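Local coordinates for protein polyketide synthase PksL (Bacillus subtilis, PDB 5E1V) that probably removes water from beta-hydroxyacyl intermediates during bacillaene assembly, acting through the monomeric dehydratase domain of a trans-AT split module, at residues G25-L29 with P62-E66; G31-I35 with P217-F223; I35-Q40 with G185-P190; H152-A158 with H189-G195; F223-L229 with K262-L266. One frame throughout, in Å; residues are numbered along the deposited sequence.

Contact 1: residues G25-L29 with P62-E66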
# COMPACT_ATOMS: atom_id res chain seq x y z
N GLY A 25 2.49 -16.17 10.60
CA GLY A 25 3.24 -17.14 9.82
C GLY A 25 2.87 -17.50 8.39
O GLY A 25 3.41 -18.46 7.85
N GLN A 26 2.01 -16.76 7.71
CA GLN A 26 1.74 -17.05 6.28
C GLN A 26 2.30 -15.95 5.39
O GLN A 26 2.23 -14.78 5.75
CB GLN A 26 0.22 -17.13 6.05
CG GLN A 26 -0.47 -17.92 7.14
CD GLN A 26 -1.89 -18.35 6.78
OE1 GLN A 26 -2.78 -18.35 7.64
NE2 GLN A 26 -2.10 -18.75 5.52
N ASN A 27 2.86 -16.30 4.23
CA ASN A 27 3.38 -15.28 3.30
C ASN A 27 2.17 -14.59 2.65
O ASN A 27 1.30 -15.28 2.10
CB ASN A 27 4.29 -15.96 2.24
CG ASN A 27 5.57 -16.44 2.85
OD1 ASN A 27 6.55 -15.69 2.99
ND2 ASN A 27 5.53 -17.61 3.35
N VAL A 28 2.10 -13.25 2.66
CA VAL A 28 0.97 -12.53 2.18
C VAL A 28 1.40 -11.40 1.29
O VAL A 28 2.31 -10.63 1.62
CB VAL A 28 0.22 -11.88 3.41
CG1 VAL A 28 -0.84 -10.87 2.97
CG2 VAL A 28 -0.46 -12.91 4.20
N LEU A 29 0.78 -11.27 0.15
CA LEU A 29 0.98 -10.06 -0.61
C LEU A 29 0.39 -8.84 0.17
O LEU A 29 -0.82 -8.83 0.44
CB LEU A 29 0.32 -10.20 -1.98
CG LEU A 29 0.58 -8.96 -2.83
CD1 LEU A 29 2.03 -8.76 -3.24
CD2 LEU A 29 -0.36 -8.84 -4.00
N PRO A 62 -7.00 -11.94 2.10
CA PRO A 62 -5.56 -11.87 1.84
C PRO A 62 -5.10 -12.82 0.78
O PRO A 62 -5.64 -13.94 0.63
CB PRO A 62 -4.93 -12.13 3.21
CG PRO A 62 -6.02 -11.89 4.19
CD PRO A 62 -7.26 -12.32 3.50
N LEU A 63 -4.13 -12.36 -0.01
CA LEU A 63 -3.56 -13.14 -1.07
C LEU A 63 -2.33 -13.81 -0.47
O LEU A 63 -1.32 -13.18 -0.21
CB LEU A 63 -3.20 -12.26 -2.24
CG LEU A 63 -2.88 -13.11 -3.49
CD1 LEU A 63 -3.33 -12.39 -4.69
CD2 LEU A 63 -1.44 -13.60 -3.53
N THR A 64 -2.46 -15.10 -0.22
CA THR A 64 -1.46 -15.81 0.56
C THR A 64 -0.88 -16.90 -0.32
O THR A 64 -1.55 -17.40 -1.19
CB THR A 64 -2.04 -16.50 1.82
OG1 THR A 64 -2.90 -17.56 1.43
CG2 THR A 64 -2.82 -15.53 2.66
N ALA A 65 0.37 -17.26 -0.08
CA ALA A 65 0.95 -18.42 -0.81
C ALA A 65 1.80 -19.19 0.16
O ALA A 65 2.44 -18.62 1.05
CB ALA A 65 1.79 -17.96 -1.98
N GLU A 66 1.77 -20.51 0.04
CA GLU A 66 2.80 -21.22 0.79
C GLU A 66 3.56 -22.21 -0.09
O GLU A 66 3.09 -22.66 -1.16
CB GLU A 66 2.18 -21.92 2.02
CG GLU A 66 1.27 -23.04 1.60
CD GLU A 66 0.81 -23.93 2.75
OE1 GLU A 66 1.23 -23.74 3.90
OE2 GLU A 66 -0.00 -24.82 2.46
O HOH W 1 -3.33 -9.62 0.67
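Pro62 meets Val28 through its ring carbon CB, which stands 4.3 Å from Val28 CG1, a loose apolar touch at one end of a short antiparallel pairing. At Leu63 the chain closes on its partner: Leu63 O accepts from Leu29 N at 2.9 Å. The Leu63 CB and Leu29 CB atoms lie 4.1 Å apart on the face that looks to helix 34-44, where Leu63 touches Tyr34 and Leu29 touches Ile37. Leu63 N, beyond the direct bonds, gives its hydrogen to a water that in turn donates to Leu29 O. The weakly bonded strand 63-65 lies at the edge, within this chain, of a small antiparallel sheet in which 26-29 is flanked on its other side by 21-23; the two axes, at 139°, depart well from strict antiparallelism. Thr64 is the non-hydrogen-bonded partner of Val28. With chi1 at 68° its methyl CG2 stands anti to the carbonyl carbon and is turned to Val28, crossing Val28 CG2 at 3.8 Å, and its CA makes a CA-H...O contact with Asn27 O at 3.2 Å. The same carbonyl takes the stronger bond of Ala65 N at 3.1 Å.

Contact 2: residues G31-I35 with P217-F223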
# COMPACT_ATOMS: atom_id res chain seq x y z
N GLY A 31 -1.63 -5.91 1.08
CA GLY A 31 -2.77 -5.36 0.41
C GLY A 31 -2.45 -4.02 -0.23
O GLY A 31 -3.08 -3.67 -1.16
N LEU A 32 -1.50 -3.27 0.31
CA LEU A 32 -1.14 -1.92 -0.22
C LEU A 32 -0.33 -2.02 -1.56
O LEU A 32 -0.16 -1.04 -2.24
CB LEU A 32 -0.38 -1.11 0.80
CG LEU A 32 -1.30 -0.60 1.94
CD1 LEU A 32 -0.42 -0.05 3.04
CD2 LEU A 32 -2.22 0.48 1.40
N ALA A 33 0.05 -3.24 -1.92
CA ALA A 33 0.71 -3.53 -3.17
C ALA A 33 -0.22 -3.48 -4.34
O ALA A 33 0.20 -3.39 -5.48
CB ALA A 33 1.42 -4.88 -3.09
N TYR A 34 -1.54 -3.52 -4.09
CA TYR A 34 -2.51 -3.42 -5.22
C TYR A 34 -2.44 -2.09 -5.97
O TYR A 34 -2.93 -1.99 -7.13
CB TYR A 34 -3.96 -3.68 -4.70
CG TYR A 34 -4.25 -5.11 -4.44
CD1 TYR A 34 -4.12 -6.03 -5.43
CD2 TYR A 34 -4.66 -5.55 -3.20
CE1 TYR A 34 -4.47 -7.39 -5.22
CE2 TYR A 34 -5.01 -6.86 -2.94
CZ TYR A 34 -4.97 -7.79 -3.95
OH TYR A 34 -5.26 -9.09 -3.72
N ILE A 35 -2.05 -1.01 -5.30
CA ILE A 35 -1.92 0.31 -5.97
C ILE A 35 -0.93 0.25 -7.16
O ILE A 35 -1.26 0.59 -8.31
CB ILE A 35 -1.51 1.40 -4.98
CG1 ILE A 35 -2.64 1.53 -3.91
CG2 ILE A 35 -1.30 2.69 -5.71
CD1 ILE A 35 -2.24 2.27 -2.69
N PRO A 217 -5.38 -4.51 5.64
CA PRO A 217 -6.16 -3.69 4.75
C PRO A 217 -7.50 -4.30 4.31
O PRO A 217 -7.63 -5.53 4.12
CB PRO A 217 -5.22 -3.50 3.54
CG PRO A 217 -3.86 -3.42 4.17
CD PRO A 217 -3.95 -4.55 5.21
N LEU A 218 -8.47 -3.40 4.24
CA LEU A 218 -9.84 -3.70 3.89
C LEU A 218 -10.33 -2.83 2.72
O LEU A 218 -10.91 -3.33 1.82
CB LEU A 218 -10.75 -3.44 5.07
CG LEU A 218 -12.26 -3.64 4.72
CD1 LEU A 218 -12.62 -5.09 4.39
CD2 LEU A 218 -13.24 -3.07 5.76
N PHE A 219 -10.12 -1.54 2.82
CA PHE A 219 -10.70 -0.53 1.91
C PHE A 219 -9.89 0.77 1.77
O PHE A 219 -9.43 1.34 2.77
CB PHE A 219 -12.13 -0.17 2.40
CG PHE A 219 -12.90 0.79 1.52
CD1 PHE A 219 -13.67 0.35 0.47
CD2 PHE A 219 -12.99 2.12 1.88
CE1 PHE A 219 -14.42 1.25 -0.30
CE2 PHE A 219 -13.73 3.02 1.13
CZ PHE A 219 -14.42 2.61 0.01
N TYR A 220 -9.81 1.29 0.51
CA TYR A 220 -9.22 2.55 0.17
C TYR A 220 -10.31 3.35 -0.46
O TYR A 220 -10.83 2.93 -1.46
CB TYR A 220 -8.02 2.48 -0.89
CG TYR A 220 -6.99 1.42 -0.66
CD1 TYR A 220 -6.78 0.94 0.62
CD2 TYR A 220 -6.22 0.84 -1.74
CE1 TYR A 220 -5.90 -0.08 0.89
CE2 TYR A 220 -5.34 -0.23 -1.45
CZ TYR A 220 -5.18 -0.67 -0.14
OH TYR A 220 -4.36 -1.70 0.33
N GLU A 221 -10.61 4.55 0.05
CA GLU A 221 -11.61 5.42 -0.57
C GLU A 221 -11.11 5.93 -1.94
O GLU A 221 -11.77 5.83 -3.01
CB GLU A 221 -11.94 6.60 0.36
CG GLU A 221 -12.93 7.53 -0.31
CD GLU A 221 -13.54 8.53 0.63
OE1 GLU A 221 -13.91 8.15 1.75
OE2 GLU A 221 -13.63 9.70 0.23
N SER A 222 -9.87 6.42 -1.92
CA SER A 222 -9.22 6.93 -3.13
C SER A 222 -7.71 7.00 -3.03
O SER A 222 -7.11 7.12 -1.95
CB SER A 222 -9.68 8.36 -3.49
OG SER A 222 -9.53 9.19 -2.44
N PHE A 223 -7.13 6.95 -4.21
CA PHE A 223 -5.75 7.18 -4.43
C PHE A 223 -5.62 8.02 -5.65
O PHE A 223 -6.21 7.73 -6.68
CB PHE A 223 -4.93 5.87 -4.62
CG PHE A 223 -3.49 6.12 -4.72
CD1 PHE A 223 -2.77 6.35 -3.60
CD2 PHE A 223 -2.88 6.18 -5.89
CE1 PHE A 223 -1.38 6.56 -3.65
CE2 PHE A 223 -1.52 6.38 -6.00
CZ PHE A 223 -0.78 6.60 -4.87
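Gly31 O receives the phenol of Tyr220, whose OH donates to it over 2.8 Å. The approach is unusual: the C=O...OH angle is 92° and the hydroxyl sits 71° out of the carbonyl plane, so the bond reaches the oxygen from above and not along a lone pair. Seen from the tyrosine, that oxygen lies at the ring edge, near the ring plane. Gly31 O also takes a weak bond from Tyr34 N as the chain enters helix 34-44.

Carbon fills in around the phenol. Leu32 CD2 comes obliquely to within 3.5 Å of Tyr220 CZ, while Ile35 CG1 is 4.1 Å from Tyr220 CE2. Three residues on from Leu32, Ile35 extends to Phe223: CG2, anti to the backbone N, stands over one face of the ring, 3.9 Å from its centroid and 18° off the normal, a CH-pi contact. Glu221 and Ser222 both face Lys267, a classic beta bulge at the strand's corner, consistent with Tyr220 and Phe223 both turning toward the helix. Such helix-on-sheet packing fits a double-hotdog fold, here probably across its halves. Among mostly apolar side chains, one directed bond gives the buried hydroxyl an acceptor and probably limits how its ring can shift.

Contact 3: residues I35-Q40 with G185-P190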
# COMPACT_ATOMS: atom_id res chain seq x y z
N ILE A 35 -2.05 -1.01 -5.30
CA ILE A 35 -1.92 0.31 -5.97
C ILE A 35 -0.93 0.25 -7.16
O ILE A 35 -1.26 0.59 -8.31
CB ILE A 35 -1.51 1.40 -4.98
CG1 ILE A 35 -2.64 1.53 -3.91
CG2 ILE A 35 -1.30 2.69 -5.71
CD1 ILE A 35 -2.24 2.27 -2.69
N ASP A 36 0.27 -0.30 -6.84
CA ASP A 36 1.28 -0.52 -7.89
C ASP A 36 0.78 -1.45 -8.98
O ASP A 36 0.87 -1.07 -10.18
CB ASP A 36 2.63 -0.92 -7.34
CG ASP A 36 3.69 -0.83 -8.43
OD1 ASP A 36 4.09 0.31 -8.73
OD2 ASP A 36 3.98 -1.90 -8.98
N ILE A 37 0.22 -2.61 -8.60
CA ILE A 37 -0.34 -3.56 -9.52
C ILE A 37 -1.28 -2.86 -10.55
O ILE A 37 -1.08 -2.95 -11.78
CB ILE A 37 -0.97 -4.75 -8.80
CG1 ILE A 37 0.11 -5.65 -8.20
CG2 ILE A 37 -1.91 -5.50 -9.73
CD1 ILE A 37 -0.35 -6.49 -7.06
N ILE A 38 -2.26 -2.13 -10.02
CA ILE A 38 -3.27 -1.56 -10.86
C ILE A 38 -2.73 -0.44 -11.79
O ILE A 38 -2.98 -0.49 -12.98
CB ILE A 38 -4.47 -1.07 -10.05
CG1 ILE A 38 -5.13 -2.24 -9.37
CG2 ILE A 38 -5.53 -0.46 -11.02
CD1 ILE A 38 -6.08 -1.79 -8.28
N TYR A 39 -1.87 0.44 -11.26
CA TYR A 39 -1.36 1.57 -12.04
C TYR A 39 -0.40 1.03 -13.12
O TYR A 39 -0.36 1.63 -14.23
CB TYR A 39 -0.68 2.61 -11.16
CG TYR A 39 -1.62 3.64 -10.56
CD1 TYR A 39 -2.26 3.46 -9.35
CD2 TYR A 39 -1.95 4.80 -11.28
CE1 TYR A 39 -3.20 4.36 -8.89
CE2 TYR A 39 -2.83 5.70 -10.77
CZ TYR A 39 -3.45 5.47 -9.55
OH TYR A 39 -4.33 6.41 -9.03
N GLN A 40 0.32 -0.07 -12.82
CA GLN A 40 1.17 -0.72 -13.90
C GLN A 40 0.36 -1.13 -15.11
O GLN A 40 0.85 -0.98 -16.22
CB GLN A 40 1.96 -1.92 -13.40
CG GLN A 40 2.95 -1.52 -12.35
CD GLN A 40 4.37 -1.29 -12.80
OE1 GLN A 40 4.69 -1.31 -14.00
NE2 GLN A 40 5.27 -1.24 -11.80
N GLY A 185 11.52 0.34 -12.01
CA GLY A 185 10.36 -0.20 -12.71
C GLY A 185 9.03 -0.05 -11.98
O GLY A 185 7.96 -0.25 -12.56
N PHE A 186 9.08 0.37 -10.75
CA PHE A 186 7.85 0.58 -9.98
C PHE A 186 7.18 1.96 -10.16
O PHE A 186 7.83 2.96 -10.57
CB PHE A 186 8.23 0.35 -8.49
CG PHE A 186 8.47 -1.05 -8.21
CD1 PHE A 186 9.73 -1.56 -8.34
CD2 PHE A 186 7.42 -1.91 -7.84
CE1 PHE A 186 9.98 -2.92 -8.18
CE2 PHE A 186 7.63 -3.24 -7.66
CZ PHE A 186 8.94 -3.77 -7.82
N MET A 187 5.89 2.02 -9.83
CA MET A 187 5.16 3.29 -9.93
C MET A 187 4.85 3.81 -8.51
O MET A 187 5.05 4.97 -8.20
CB MET A 187 3.92 3.12 -10.73
CG MET A 187 4.16 2.83 -12.18
SD MET A 187 2.66 2.79 -13.15
CE MET A 187 2.22 4.48 -13.07
N PHE A 188 4.30 2.93 -7.68
CA PHE A 188 4.04 3.24 -6.29
C PHE A 188 4.58 2.10 -5.45
O PHE A 188 3.86 1.11 -5.15
CB PHE A 188 2.50 3.53 -6.15
CG PHE A 188 2.10 4.65 -7.01
CD1 PHE A 188 2.43 5.94 -6.59
CD2 PHE A 188 1.40 4.48 -8.22
CE1 PHE A 188 2.16 7.04 -7.42
CE2 PHE A 188 1.15 5.58 -9.03
CZ PHE A 188 1.56 6.87 -8.61
N HIS A 189 5.89 2.23 -5.12
CA HIS A 189 6.58 1.10 -4.61
C HIS A 189 5.89 0.52 -3.40
O HIS A 189 5.79 1.18 -2.37
CB HIS A 189 8.03 1.44 -4.22
CG HIS A 189 8.93 0.24 -4.26
ND1 HIS A 189 8.94 -0.69 -3.27
CD2 HIS A 189 9.91 -0.10 -5.12
CE1 HIS A 189 9.81 -1.61 -3.54
NE2 HIS A 189 10.40 -1.30 -4.68
N PRO A 190 5.45 -0.77 -3.46
CA PRO A 190 4.87 -1.39 -2.22
C PRO A 190 5.59 -1.29 -0.90
O PRO A 190 4.97 -1.11 0.05
CB PRO A 190 4.66 -2.80 -2.61
CG PRO A 190 4.40 -2.70 -4.14
CD PRO A 190 5.44 -1.77 -4.56
O HOH W 2 1.65 -0.43 -4.23
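Asp36 turns its carboxylate from helix 34-44 onto the backbone of 185-190, and each oxygen has its own donors. Asp36 OD1 is gripped by two consecutive peptide hydrogens: Met187 N at 2.7 Å, meeting it nearly along the C-O direction, and Phe188 N at 2.8 Å on the anti lone pair. A chi1 of -167° puts the carboxylate anti to its own N, where it can reach both. Asp36 OD2 is met on its syn side by Gln40 NE2 at 3.2 Å, only 15° out of the carboxylate plane. This amide nitrogen also donates to Gly185 O at 3.0 Å. Both acceptors lie close to the amide plane, as expected when the two hydrogens of one NH2 are used, and Gln40 OE1 is occupied by Arg43. A water accepts from Asp36 N and donates to Phe188 O, adding a second bridge beside the carboxylate.

The apolar part follows along the same helix. The edge of Phe188 points at the face of Tyr39, a T-shaped pair with centroids 5.0 Å apart and planes at 67°, while Phe188 CB rests 3.9 Å from Ile35 CG2. Met187 SD packs 3.9 Å from Tyr39 CB, and the bend at chi3 brings Met187 CE to the same carbon. Pro190 CD lies 4.0 Å from Asp36 CB. The contact therefore ties the helix of one hotdog half to the approach of its counterpart in the other, an arrangement in keeping with the double-hotdog fold of polyketide synthase dehydratases.

Contact 4: residues H152-A158 with H189-G195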
# COMPACT_ATOMS: atom_id res chain seq x y z
N HIS A 152 8.09 -8.15 8.39
CA HIS A 152 8.70 -7.65 7.18
C HIS A 152 10.21 -7.98 7.26
O HIS A 152 10.82 -7.87 8.33
CB HIS A 152 8.56 -6.15 7.03
CG HIS A 152 7.19 -5.61 7.17
ND1 HIS A 152 6.53 -5.53 8.37
CD2 HIS A 152 6.37 -5.04 6.25
CE1 HIS A 152 5.36 -4.93 8.18
NE2 HIS A 152 5.24 -4.65 6.90
N SER A 153 10.79 -8.38 6.17
CA SER A 153 12.21 -8.63 6.12
C SER A 153 12.68 -8.08 4.83
O SER A 153 11.89 -7.90 3.88
CB SER A 153 12.47 -10.14 6.20
OG SER A 153 11.79 -10.79 5.14
N GLU A 154 13.96 -7.72 4.82
CA GLU A 154 14.71 -7.39 3.65
C GLU A 154 14.02 -6.38 2.66
O GLU A 154 13.78 -5.23 3.01
CB GLU A 154 15.15 -8.71 3.01
CG GLU A 154 16.64 -8.92 2.82
CD GLU A 154 17.00 -9.03 1.36
OE1 GLU A 154 17.29 -10.15 0.91
OE2 GLU A 154 16.93 -7.99 0.66
N TYR A 155 13.80 -6.80 1.44
CA TYR A 155 13.11 -6.02 0.39
C TYR A 155 11.88 -5.23 0.86
O TYR A 155 11.64 -4.08 0.40
CB TYR A 155 12.65 -6.98 -0.69
CG TYR A 155 12.56 -6.47 -2.09
CD1 TYR A 155 13.61 -6.68 -2.97
CD2 TYR A 155 11.40 -5.81 -2.56
CE1 TYR A 155 13.52 -6.33 -4.28
CE2 TYR A 155 11.31 -5.44 -3.88
CZ TYR A 155 12.34 -5.67 -4.72
OH TYR A 155 12.29 -5.27 -6.00
N MET A 156 11.13 -5.81 1.79
CA MET A 156 9.84 -5.25 2.32
C MET A 156 9.98 -4.24 3.49
O MET A 156 8.97 -3.67 3.97
CB MET A 156 8.90 -6.40 2.75
CG MET A 156 8.12 -7.06 1.61
SD MET A 156 6.42 -6.39 1.44
CE MET A 156 6.52 -4.65 1.61
N LYS A 157 11.21 -4.06 4.01
CA LYS A 157 11.41 -3.20 5.16
C LYS A 157 11.88 -1.89 4.63
O LYS A 157 12.91 -1.88 4.02
CB LYS A 157 12.51 -3.73 6.14
CG LYS A 157 11.98 -4.51 7.28
CD LYS A 157 13.08 -5.00 8.23
CE LYS A 157 13.12 -4.16 9.50
NZ LYS A 157 14.34 -4.61 10.26
N ALA A 158 11.14 -0.80 4.86
CA ALA A 158 11.55 0.48 4.45
C ALA A 158 12.66 0.89 5.51
O ALA A 158 12.75 0.25 6.54
CB ALA A 158 10.38 1.48 4.44
N HIS A 189 5.89 2.23 -5.12
CA HIS A 189 6.58 1.10 -4.61
C HIS A 189 5.89 0.52 -3.40
O HIS A 189 5.79 1.18 -2.37
CB HIS A 189 8.03 1.44 -4.22
CG HIS A 189 8.93 0.24 -4.26
ND1 HIS A 189 8.94 -0.69 -3.27
CD2 HIS A 189 9.91 -0.10 -5.12
CE1 HIS A 189 9.81 -1.61 -3.54
NE2 HIS A 189 10.40 -1.30 -4.68
N PRO A 190 5.45 -0.77 -3.46
CA PRO A 190 4.87 -1.39 -2.22
C PRO A 190 5.59 -1.29 -0.90
O PRO A 190 4.97 -1.11 0.05
CB PRO A 190 4.66 -2.80 -2.61
CG PRO A 190 4.40 -2.70 -4.14
CD PRO A 190 5.44 -1.77 -4.56
N THR A 191 6.90 -1.27 -0.86
CA THR A 191 7.62 -0.99 0.38
C THR A 191 7.45 0.41 0.95
O THR A 191 7.29 0.65 2.16
CB THR A 191 9.12 -1.31 0.10
OG1 THR A 191 9.22 -2.72 -0.24
CG2 THR A 191 9.90 -1.12 1.27
N LEU A 192 7.44 1.38 0.06
CA LEU A 192 7.15 2.75 0.48
C LEU A 192 5.72 2.85 0.97
O LEU A 192 5.48 3.46 1.98
CB LEU A 192 7.42 3.65 -0.68
CG LEU A 192 8.86 3.86 -1.18
CD1 LEU A 192 8.88 4.85 -2.27
CD2 LEU A 192 9.74 4.31 -0.02
N ILE A 193 4.75 2.28 0.24
CA ILE A 193 3.36 2.43 0.62
C ILE A 193 3.11 1.58 1.90
O ILE A 193 2.58 2.08 2.87
CB ILE A 193 2.33 2.02 -0.46
CG1 ILE A 193 2.66 2.59 -1.87
CG2 ILE A 193 0.94 2.48 0.02
CD1 ILE A 193 2.90 4.06 -1.95
N ASP A 194 3.54 0.32 1.92
CA ASP A 194 3.36 -0.47 3.11
C ASP A 194 4.02 0.19 4.36
O ASP A 194 3.45 0.24 5.46
CB ASP A 194 3.75 -1.94 2.89
CG ASP A 194 3.47 -2.78 4.08
OD1 ASP A 194 2.26 -3.12 4.33
OD2 ASP A 194 4.46 -3.02 4.82
N GLY A 195 5.25 0.66 4.17
CA GLY A 195 5.99 1.34 5.25
C GLY A 195 5.22 2.54 5.80
O GLY A 195 5.27 2.84 7.00
O HOH W 3 2.00 -4.93 6.19
O HOH W 4 12.54 -2.37 -5.98
O HOH W 5 6.97 -2.04 4.98
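His152 and His189 each present a ring edge across this contact. At the edge of His152, near its plane, lies Asp194 OD2, 2.8 Å from NE2; the N-H...O angle of 126° makes the hydrogen bond weak, and the ring and carboxylate planes are 40° apart. From outside the contact, His21 is edge-to-face with His152, and Tyr142 meets the same ring. At the His189 edge sit Tyr155 CE2, 4.1 Å from CE1, the backbone Thr191 N, which donates to ND1 within 8° of the ring plane, and a water 2.7 Å from NE2 that also bonds Tyr155 OH. His189 NE2 in turn lies over one face of the Phe186 ring, the two planes being inclined. The bond to ND1 makes His189 the N-cap of helix 190-203; the HPxxxD sequence, His189 to Asp194, runs from the cap into the helix and fits the dehydratase family.

Between the rings, Thr191 OG1 donates to Tyr155 O at 2.8 Å. With OG1 beside the backbone N, Thr191 CG2 stands anti to it and points at the backbone of Ala158, with Ala158 N 3.8 Å away. Met156, bent at chi2 and chi3, lays CE beside the helix, 4.1 Å from Asp194 CB.

A further water donates to Met156 O and Asp194 OD2, and another to Asp194 OD1. Solvent thus supplements the weak direct bond, implying a hydrated polar end, whereas one hydroxyl bond and carbon packing join the Thr191 side.

Contact 5: residues F223-L229 with K262-L266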
# COMPACT_ATOMS: atom_id res chain seq x y z
N PHE A 223 -7.13 6.95 -4.21
CA PHE A 223 -5.75 7.18 -4.43
C PHE A 223 -5.62 8.02 -5.65
O PHE A 223 -6.21 7.73 -6.68
CB PHE A 223 -4.93 5.87 -4.62
CG PHE A 223 -3.49 6.12 -4.72
CD1 PHE A 223 -2.77 6.35 -3.60
CD2 PHE A 223 -2.88 6.18 -5.89
CE1 PHE A 223 -1.38 6.56 -3.65
CE2 PHE A 223 -1.52 6.38 -6.00
CZ PHE A 223 -0.78 6.60 -4.87
N SER A 224 -4.78 9.02 -5.53
CA SER A 224 -4.54 9.99 -6.57
C SER A 224 -3.07 10.34 -6.48
O SER A 224 -2.60 10.52 -5.36
CB SER A 224 -5.37 11.26 -6.26
OG SER A 224 -5.16 12.08 -7.38
N ALA A 225 -2.42 10.53 -7.60
CA ALA A 225 -0.99 10.79 -7.68
C ALA A 225 -0.63 11.61 -8.95
O ALA A 225 -1.13 11.33 -10.06
CB ALA A 225 -0.22 9.46 -7.67
N SER A 226 0.14 12.67 -8.73
CA SER A 226 0.71 13.53 -9.78
C SER A 226 2.13 13.08 -10.17
O SER A 226 2.68 13.56 -11.13
CB SER A 226 0.75 15.01 -9.29
OG SER A 226 1.61 15.22 -8.16
N ALA A 227 2.75 12.18 -9.41
CA ALA A 227 4.10 11.70 -9.73
C ALA A 227 4.31 10.31 -9.07
O ALA A 227 3.59 9.89 -8.16
CB ALA A 227 5.18 12.68 -9.28
N LEU A 228 5.23 9.57 -9.63
CA LEU A 228 5.55 8.25 -9.11
C LEU A 228 6.21 8.30 -7.75
O LEU A 228 6.90 9.28 -7.38
CB LEU A 228 6.51 7.60 -10.11
CG LEU A 228 6.07 7.41 -11.55
CD1 LEU A 228 6.97 6.35 -12.28
CD2 LEU A 228 4.62 6.93 -11.71
N LEU A 229 6.07 7.22 -6.98
CA LEU A 229 6.80 7.07 -5.75
C LEU A 229 7.66 5.83 -5.84
O LEU A 229 7.16 4.75 -5.68
CB LEU A 229 5.85 6.93 -4.56
CG LEU A 229 4.95 8.13 -4.42
CD1 LEU A 229 3.73 7.77 -3.53
CD2 LEU A 229 5.72 9.23 -3.82
N LYS A 262 3.62 18.05 -2.28
CA LYS A 262 2.61 16.94 -2.19
C LYS A 262 2.42 16.33 -3.57
O LYS A 262 2.19 17.05 -4.55
CB LYS A 262 1.27 17.40 -1.65
CG LYS A 262 0.26 16.27 -1.48
CD LYS A 262 -0.85 16.64 -0.51
CE LYS A 262 -1.91 15.54 -0.40
NZ LYS A 262 -2.93 15.98 0.58
N VAL A 263 2.59 15.00 -3.67
CA VAL A 263 2.43 14.27 -4.94
C VAL A 263 1.40 13.12 -4.97
O VAL A 263 1.09 12.64 -6.03
CB VAL A 263 3.74 13.71 -5.43
CG1 VAL A 263 4.65 14.89 -5.69
CG2 VAL A 263 4.39 12.73 -4.42
N ALA A 264 0.92 12.69 -3.82
CA ALA A 264 -0.08 11.69 -3.78
C ALA A 264 -0.88 11.69 -2.48
O ALA A 264 -0.50 12.20 -1.44
CB ALA A 264 0.50 10.27 -4.08
N GLU A 265 -2.02 11.05 -2.53
CA GLU A 265 -2.76 10.84 -1.30
C GLU A 265 -3.59 9.60 -1.36
O GLU A 265 -4.33 9.40 -2.32
CB GLU A 265 -3.70 12.02 -1.02
CG GLU A 265 -4.49 11.89 0.29
CD GLU A 265 -5.26 13.18 0.60
OE1 GLU A 265 -4.70 14.07 1.25
OE2 GLU A 265 -6.39 13.32 0.14
N LEU A 266 -3.50 8.79 -0.30
CA LEU A 266 -4.43 7.66 -0.09
C LEU A 266 -5.44 8.06 0.92
O LEU A 266 -5.12 8.10 2.13
CB LEU A 266 -3.70 6.39 0.41
CG LEU A 266 -4.44 5.07 0.40
CD1 LEU A 266 -4.85 4.59 -0.96
CD2 LEU A 266 -3.61 4.01 1.00
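Neighbouring strands 215-225 and 262-273 pair antiparallel here, with Phe223 facing Leu266, Ser224 facing Glu265 and Ala225 facing Ala264; the axes are 4.8 Å apart at 171°. Ser224 and Glu265 form the hydrogen-bonded pair: Glu265 N donates to Ser224 O at 2.9 Å, and Ser224 N returns a longer bond of 3.3 Å to Glu265 O. Beyond the last pair Ser226 N bonds Val263 O at 2.9 Å.

Val263 and Ala264 both face Phe255 of strand 248-256, a classic beta bulge within the antiparallel sheet of this hotdog-type dehydratase fold. The bulged residues are met from the loop after Ser226, which doubles back: Leu229 CD2 comes to 3.8 Å from Val263 CG2, and its other branch, CD1, to 4.1 Å from Ala264 CB. On the face holding Phe223 and Leu266, the two side chains cross at about a right angle. Leu266 carries CG anti to the backbone N, chi1 -167°, and from there its CD1 reaches Phe223 CD1 at 3.8 Å, an oblique approach to the ring. Ala227 N and Ala227 O are buried without a partner in the model. The face with Ser224 and Glu265 is polar, and there Lys262 NZ forms a salt bridge with Glu265 OE1 at 2.7 Å, meeting the oxygen from above the carboxylate plane and sharing its charge with Glu254.

Contacts 2, 3 and 4 are buried, whereas contacts 1 and 5 are partly buried strand pairings about 27 Å apart between centres. Contacts 2 and 3 share Ile35 and helix 34-44; contacts 3 and 4 share His189 and Pro190; contacts 2 and 5 share Phe223 and strand 215-225. Met187 O and His189 N bond to Leu229, so 185-190 also joins contact 5 to the centre. The chemistry follows place: contacts 1 and 5 depend mainly on backbone bonds, contact 2 on one phenol among mostly apolar side chains, contact 3 on a carboxylate gripping peptide hydrogens, and contact 4 on imidazoles, a carboxylate and bridging waters. Contact 1 touches helix 34-44 by packing at Tyr34 and Ile37.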